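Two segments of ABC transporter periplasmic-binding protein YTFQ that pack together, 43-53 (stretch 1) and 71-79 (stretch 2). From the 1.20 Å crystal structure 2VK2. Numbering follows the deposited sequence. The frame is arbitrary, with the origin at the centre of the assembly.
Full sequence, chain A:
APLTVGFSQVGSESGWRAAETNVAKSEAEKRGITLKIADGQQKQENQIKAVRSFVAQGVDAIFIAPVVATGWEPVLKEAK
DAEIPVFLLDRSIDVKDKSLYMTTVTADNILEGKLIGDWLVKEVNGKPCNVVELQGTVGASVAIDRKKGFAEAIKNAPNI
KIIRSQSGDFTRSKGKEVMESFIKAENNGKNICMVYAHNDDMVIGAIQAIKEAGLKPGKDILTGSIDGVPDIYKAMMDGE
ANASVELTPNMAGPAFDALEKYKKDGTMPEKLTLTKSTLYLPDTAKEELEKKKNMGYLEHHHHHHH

Stretch 1 (43-53) KQENQIKAVRS
Stretch 2 71-79: GWEPVLKEA

Helix 44-53 packs side by side with the helical part of stretch 2, which continues beyond A79. Their N-to-C directions differ by 10°, so they run nearly parallel, and their axes approach to 10.0 Å. In register, Q44 CA lies 8.5 Å from G71 CA, and I48 CA lies 6.5 Å from V75 CA. The contact buries 485 Å² in total.

K43 is the N-cap; its phi/psi is -115/124, and its O accepts from Q47 N at 3.2 Å. From Q44 on, phi/psi stays near -60/-40, with i to i+4 backbone hydrogen bonds.

Q44 points toward stretch 2 with chi1 t and chi2 t. Its NE2 sits over one face of the W72 ring, 3.3 Å from W72 CE2. Q44 NE2 and W72 NE1 are also 3.3 Å apart, but both are donors and do not bond. G71 has phi/psi 85/16, and a positive phi favours glycine. A CB there would lie 3.1 Å from Q44 NE2, which is tight.

Q47 (m, t) meets the ring at its edge, with Q47 OE1 3.6 Å from W72 CH2. W72 is m with chi2 97°. Its CB points sideways, but the indole end reaches stretch 1.

I48 (m, t) bridges two residues. Its CG1 is 4.0 Å from W72 CZ3, and its CG2 is 4.0 Å from V75 CG2.

V51 (chi1 t) points toward stretch 2. V51 CG1 packs 3.6 Å from V75 CG2. V75 has chi1 p, which helps make its CG2 a shared apolar contact point.

R52 starts sideways, then extends (m, t, t, chi4 152°). R52 CG passes 3.8 Å from V75 CG2. The guanidinium forms a two-pronged salt bridge with E78 (m, t, chi3 25°): R52 NE donates to E78 OE1 at 3.0 Å, and R52 NH2 to E78 OE2 at 3.1 Å.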

# COMPACT_ATOMS: atom_id res chain seq x y z
N LYS A 43 6.15 13.08 -4.75
CA LYS A 43 5.52 14.18 -5.48
C LYS A 43 5.13 13.78 -6.90
O LYS A 43 5.98 13.36 -7.70
CB LYS A 43 6.45 15.38 -5.54
CG LYS A 43 6.87 15.92 -4.18
CD LYS A 43 5.68 16.32 -3.33
N GLN A 44 3.86 13.95 -7.23
CA GLN A 44 3.36 13.61 -8.55
C GLN A 44 4.11 14.32 -9.67
O GLN A 44 4.40 13.71 -10.69
CB GLN A 44 1.87 13.92 -8.66
CG GLN A 44 1.31 13.63 -10.04
CD GLN A 44 -0.19 13.74 -10.09
OE1 GLN A 44 -0.80 14.49 -9.34
NE2 GLN A 44 -0.80 13.00 -11.01
N GLU A 45 4.44 15.60 -9.49
CA GLU A 45 5.10 16.33 -10.57
C GLU A 45 6.50 15.77 -10.86
O GLU A 45 6.94 15.77 -12.00
CB GLU A 45 5.15 17.84 -10.30
CG GLU A 45 5.59 18.68 -11.52
CD GLU A 45 4.65 18.59 -12.72
OE1 GLU A 45 3.51 18.11 -12.59
OE2 GLU A 45 5.06 19.03 -13.82
N ASN A 46 7.18 15.27 -9.82
CA ASN A 46 8.45 14.57 -10.03
C ASN A 46 8.26 13.30 -10.86
O ASN A 46 9.08 12.99 -11.72
CB ASN A 46 9.12 14.22 -8.70
CG ASN A 46 9.63 15.43 -7.95
OD1 ASN A 46 9.89 16.48 -8.53
ND2 ASN A 46 9.80 15.28 -6.65
N GLN A 47 7.18 12.57 -10.60
CA GLN A 47 6.87 11.38 -11.37
C GLN A 47 6.58 11.73 -12.83
O GLN A 47 7.06 11.04 -13.73
CB GLN A 47 5.67 10.64 -10.77
CG GLN A 47 5.94 10.04 -9.40
CD GLN A 47 4.91 9.00 -9.03
OE1 GLN A 47 3.82 9.33 -8.57
NE2 GLN A 47 5.25 7.74 -9.25
N ILE A 48 5.81 12.78 -13.06
CA ILE A 48 5.47 13.21 -14.41
C ILE A 48 6.74 13.60 -15.18
O ILE A 48 6.91 13.20 -16.33
CB ILE A 48 4.43 14.35 -14.40
CG1 ILE A 48 3.07 13.80 -13.96
CG2 ILE A 48 4.32 15.02 -15.77
CD1 ILE A 48 2.05 14.85 -13.64
N LYS A 49 7.63 14.34 -14.53
CA LYS A 49 8.93 14.67 -15.13
C LYS A 49 9.72 13.41 -15.50
O LYS A 49 10.32 13.34 -16.57
CB LYS A 49 9.76 15.54 -14.19
CG LYS A 49 9.24 16.96 -14.03
CD LYS A 49 9.95 17.66 -12.90
CE LYS A 49 9.54 19.11 -12.78
NZ LYS A 49 10.14 19.72 -11.56
N ALA A 50 9.72 12.42 -14.61
CA ALA A 50 10.43 11.16 -14.87
C ALA A 50 9.84 10.42 -16.06
O ALA A 50 10.57 9.93 -16.92
CB ALA A 50 10.41 10.28 -13.63
N VAL A 51 8.51 10.34 -16.12
CA VAL A 51 7.83 9.69 -17.23
C VAL A 51 8.17 10.39 -18.54
O VAL A 51 8.46 9.73 -19.54
CB VAL A 51 6.31 9.64 -17.01
CG1 VAL A 51 5.59 9.13 -18.25
CG2 VAL A 51 5.98 8.77 -15.81
N ARG A 52 8.15 11.72 -18.54
CA ARG A 52 8.53 12.49 -19.72
C ARG A 52 9.96 12.22 -20.16
O ARG A 52 10.24 12.11 -21.35
CB ARG A 52 8.32 13.99 -19.49
CG ARG A 52 6.86 14.35 -19.55
CD ARG A 52 6.59 15.81 -19.32
NE ARG A 52 5.16 16.06 -19.50
CZ ARG A 52 4.46 17.03 -18.91
NH1 ARG A 52 5.04 17.87 -18.06
NH2 ARG A 52 3.16 17.13 -19.15
N SER A 53 10.87 12.08 -19.19
CA SER A 53 12.25 11.72 -19.50
C SER A 53 12.33 10.33 -20.13
O SER A 53 13.04 10.15 -21.12
CB SER A 53 13.12 11.79 -18.25
OG SER A 53 14.46 11.45 -18.55
N GLY A 71 -4.84 13.42 -12.35
CA GLY A 71 -3.84 14.24 -13.03
C GLY A 71 -2.88 13.56 -13.99
O GLY A 71 -1.88 14.16 -14.36
N TRP A 72 -3.20 12.34 -14.43
CA TRP A 72 -2.27 11.58 -15.28
C TRP A 72 -2.55 11.65 -16.78
O TRP A 72 -1.71 11.23 -17.57
CB TRP A 72 -2.24 10.11 -14.84
CG TRP A 72 -1.67 9.96 -13.48
CD1 TRP A 72 -2.37 9.85 -12.32
CD2 TRP A 72 -0.29 9.94 -13.12
NE1 TRP A 72 -1.51 9.75 -11.26
CE2 TRP A 72 -0.23 9.80 -11.72
CE3 TRP A 72 0.91 10.02 -13.84
CZ2 TRP A 72 0.98 9.74 -11.02
CZ3 TRP A 72 2.11 9.96 -13.15
CH2 TRP A 72 2.14 9.82 -11.75
N GLU A 73 -3.70 12.18 -17.19
CA GLU A 73 -4.09 12.13 -18.60
C GLU A 73 -3.06 12.76 -19.54
O GLU A 73 -2.67 12.12 -20.52
CB GLU A 73 -5.47 12.74 -18.85
CG GLU A 73 -6.63 12.01 -18.17
CD GLU A 73 -6.94 12.53 -16.78
OE1 GLU A 73 -6.08 13.21 -16.18
OE2 GLU A 73 -8.05 12.26 -16.28
N PRO A 74 -2.60 13.99 -19.26
CA PRO A 74 -1.65 14.61 -20.19
C PRO A 74 -0.39 13.78 -20.45
O PRO A 74 -0.03 13.56 -21.60
CB PRO A 74 -1.32 15.94 -19.51
CG PRO A 74 -2.52 16.25 -18.69
CD PRO A 74 -2.96 14.91 -18.16
N VAL A 75 0.27 13.31 -19.39
CA VAL A 75 1.52 12.57 -19.59
C VAL A 75 1.28 11.18 -20.19
O VAL A 75 2.11 10.70 -20.97
CB VAL A 75 2.37 12.49 -18.29
CG1 VAL A 75 1.84 11.42 -17.32
CG2 VAL A 75 3.83 12.25 -18.64
N LEU A 76 0.15 10.55 -19.88
CA LEU A 76 -0.17 9.26 -20.47
C LEU A 76 -0.48 9.40 -21.97
O LEU A 76 -0.16 8.50 -22.75
CB LEU A 76 -1.34 8.59 -19.74
CG LEU A 76 -1.02 8.11 -18.32
CD1 LEU A 76 -2.26 7.55 -17.67
CD2 LEU A 76 0.10 7.08 -18.33
N LYS A 77 -1.09 10.52 -22.36
CA LYS A 77 -1.29 10.81 -23.78
C LYS A 77 0.05 10.95 -24.50
O LYS A 77 0.20 10.48 -25.62
CB LYS A 77 -2.14 12.07 -23.97
CG LYS A 77 -3.61 11.84 -23.67
CD LYS A 77 -4.36 13.15 -23.55
CE LYS A 77 -5.81 12.90 -23.19
NZ LYS A 77 -6.58 14.17 -23.11
N GLU A 78 1.02 11.57 -23.84
CA GLU A 78 2.36 11.70 -24.40
C GLU A 78 3.03 10.34 -24.61
O GLU A 78 3.61 10.08 -25.66
CB GLU A 78 3.23 12.60 -23.52
CG GLU A 78 2.77 14.06 -23.51
CD GLU A 78 3.45 14.89 -22.44
OE1 GLU A 78 4.58 14.54 -22.03
OE2 GLU A 78 2.87 15.91 -22.03
N ALA A 79 2.94 9.46 -23.61
CA ALA A 79 3.49 8.12 -23.73
C ALA A 79 2.78 7.32 -24.83
O ALA A 79 3.42 6.58 -25.58
CB ALA A 79 3.41 7.38 -22.40